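Local coordinates for Thg1-like uncharacterized protein (Bacillus thuringiensis, PDB 4KGM) that probably acts as a nucleotidyltransferase of the tRNA(His) guanylyltransferase (Thg1)-like family, binding ATP and magnesium in a polymerase palm-like catalytic domain, at residues 17-22 against 132-137. Sequence-based numbering, arbitrary orientation.
Sequences IKLPER and AQVLPQ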
loop_
_atom_site.group_PDB
_atom_site.type_symbol
_atom_site.label_atom_id
_atom_site.label_comp_id
_atom_site.label_asym_id
_atom_site.label_seq_id
_atom_site.Cartn_x
_atom_site.Cartn_y
_atom_site.Cartn_z
ATOM N N ILE A 17 -1.104 -5.762 -3.502
ATOM C CA ILE A 17 -1.758 -4.482 -3.712
ATOM C C ILE A 17 -2.638 -4.513 -4.955
ATOM O O ILE A 17 -2.247 -5.049 -5.993
ATOM C CB ILE A 17 -0.712 -3.352 -3.814
ATOM C CG1 ILE A 17 0.190 -3.374 -2.576
ATOM C CG2 ILE A 17 -1.385 -2.002 -3.969
ATOM C CD1 ILE A 17 1.305 -2.369 -2.610
ATOM N N LYS A 18 -3.838 -3.954 -4.839
ATOM C CA LYS A 18 -4.740 -3.851 -5.976
ATOM C C LYS A 18 -5.166 -2.410 -6.221
ATOM O O LYS A 18 -5.473 -1.673 -5.284
ATOM C CB LYS A 18 -5.974 -4.735 -5.780
ATOM C CG LYS A 18 -5.705 -6.222 -5.951
ATOM C CD LYS A 18 -6.997 -7.019 -5.938
ATOM C CE LYS A 18 -6.758 -8.475 -6.304
ATOM N NZ LYS A 18 -8.016 -9.271 -6.256
ATOM N N LEU A 19 -5.172 -2.012 -7.488
ATOM C CA LEU A 19 -5.653 -0.695 -7.872
ATOM C C LEU A 19 -7.176 -0.684 -7.836
ATOM O O LEU A 19 -7.812 -1.666 -8.221
ATOM C CB LEU A 19 -5.168 -0.340 -9.279
ATOM C CG LEU A 19 -3.660 -0.212 -9.498
ATOM C CD1 LEU A 19 -3.341 -0.150 -10.983
ATOM C CD2 LEU A 19 -3.116 1.020 -8.786
ATOM N N PRO A 20 -7.766 0.425 -7.365
ATOM C CA PRO A 20 -9.224 0.568 -7.413
ATOM C C PRO A 20 -9.715 0.466 -8.851
ATOM O O PRO A 20 -9.074 1.003 -9.753
ATOM C CB PRO A 20 -9.464 1.978 -6.851
ATOM C CG PRO A 20 -8.135 2.663 -6.906
ATOM C CD PRO A 20 -7.117 1.584 -6.732
ATOM N N GLU A 21 -10.830 -0.228 -9.054
ATOM C CA GLU A 21 -11.339 -0.509 -10.392
ATOM C C GLU A 21 -12.153 0.648 -10.964
ATOM O O GLU A 21 -12.331 1.679 -10.315
ATOM C CB GLU A 21 -12.193 -1.780 -10.375
ATOM C CG GLU A 21 -11.463 -3.020 -9.874
ATOM C CD GLU A 21 -12.369 -4.235 -9.775
ATOM O OE1 GLU A 21 -13.533 -4.149 -10.218
ATOM O OE2 GLU A 21 -11.922 -5.276 -9.248
ATOM N N ARG A 22 -12.640 0.453 -12.187
ATOM C CA ARG A 22 -13.474 1.429 -12.888
ATOM C C ARG A 22 -12.872 2.831 -12.966
ATOM O O ARG A 22 -13.579 3.826 -12.811
ATOM C CB ARG A 22 -14.884 1.480 -12.291
ATOM C CG ARG A 22 -15.696 0.217 -12.532
ATOM C CD ARG A 22 -17.167 0.434 -12.219
ATOM N NE ARG A 22 -17.758 1.462 -13.071
ATOM C CZ ARG A 22 -18.224 1.239 -14.296
ATOM N NH1 ARG A 22 -18.165 0.021 -14.817
ATOM N NH2 ARG A 22 -18.746 2.232 -15.003
ATOM N N ALA A 132 2.817 0.906 -12.343
ATOM C CA ALA A 132 1.416 1.141 -12.665
ATOM C C ALA A 132 0.796 2.138 -11.697
ATOM O O ALA A 132 1.304 2.345 -10.594
ATOM C CB ALA A 132 0.638 -0.170 -12.659
ATOM N N GLN A 133 -0.305 2.752 -12.120
ATOM C CA GLN A 133 -0.994 3.746 -11.309
ATOM C C GLN A 133 -2.386 3.996 -11.864
ATOM O O GLN A 133 -2.737 3.488 -12.930
ATOM C CB GLN A 133 -0.216 5.061 -11.310
ATOM C CG GLN A 133 -0.350 5.845 -12.604
ATOM C CD GLN A 133 0.573 7.047 -12.656
ATOM O OE1 GLN A 133 1.794 6.909 -12.592
ATOM N NE2 GLN A 133 -0.008 8.234 -12.771
ATOM N N VAL A 134 -3.175 4.783 -11.139
ATOM C CA VAL A 134 -4.470 5.223 -11.641
ATOM C C VAL A 134 -4.473 6.733 -11.847
ATOM O O VAL A 134 -3.642 7.454 -11.290
ATOM C CB VAL A 134 -5.628 4.836 -10.694
ATOM C CG1 VAL A 134 -5.751 3.319 -10.586
ATOM C CG2 VAL A 134 -5.429 5.466 -9.325
ATOM N N LEU A 135 -5.411 7.204 -12.660
ATOM C CA LEU A 135 -5.570 8.626 -12.917
ATOM C C LEU A 135 -7.043 8.964 -13.037
ATOM O O LEU A 135 -7.821 8.178 -13.574
ATOM C CB LEU A 135 -4.857 9.027 -14.210
ATOM C CG LEU A 135 -3.342 9.224 -14.178
ATOM C CD1 LEU A 135 -2.853 9.652 -15.547
ATOM C CD2 LEU A 135 -2.964 10.257 -13.138
ATOM N N PRO A 136 -7.437 10.138 -12.528
ATOM C CA PRO A 136 -8.796 10.618 -12.790
ATOM C C PRO A 136 -8.964 10.908 -14.277
ATOM O O PRO A 136 -7.977 11.193 -14.956
ATOM C CB PRO A 136 -8.883 11.908 -11.966
ATOM C CG PRO A 136 -7.471 12.298 -11.689
ATOM C CD PRO A 136 -6.685 11.032 -11.634
ATOM N N GLN A 137 -10.195 10.823 -14.770
ATOM C CA GLN A 137 -10.478 10.991 -16.193
ATOM C C GLN A 137 -9.973 12.312 -16.777
ATOM O O GLN A 137 -9.499 12.352 -17.912
ATOM C CB GLN A 137 -11.977 10.843 -16.460
ATOM C CG GLN A 137 -12.491 9.415 -16.361
ATOM C CD GLN A 137 -13.990 9.321 -16.577
ATOM O OE1 GLN A 137 -14.774 9.897 -15.824
ATOM N NE2 GLN A 137 -14.395 8.594 -17.613
#
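Leu19, Pro20 and Val134 form a small, buried apolar contact at the edge of the palm-like antiparallel sheet, where the loop between helix 4-13 and strand 25-31 passes over the end of strand 128-134, outermost in this chain. No hydrogen bond joins the two segments; the nearest CA atoms, of Leu19 and Val134, are 7.1 Å apart, and the gap is bridged mainly by side chains. Leucine suits its place because its two methyls divide, CD2 going to Val134 while CD1 meets the methyl of Ala132, CD1 to CB 4.3 Å. The carbonyl O of Leu19 accepts a hydrogen bond from ND2 of Asn95, while Leu97, in helix 97-119, packs against both Leu19 and Ala132. Pro20, rigid and without an N-H to satisfy, adds a looser touch, its CG 4.4 Å from CG1 of Val134; Tyr15 of the second subunit packs on Leu19 and Pro20, placing the contact at an assembly interface. The side chains of Leu19 and Val134 point in opposing directions and overlap flank to flank; with CG1 anti to its carbonyl carbon (chi1 -63°), Val134 sets that one methyl 3.9 Å from both CB and CD2 of Leu19.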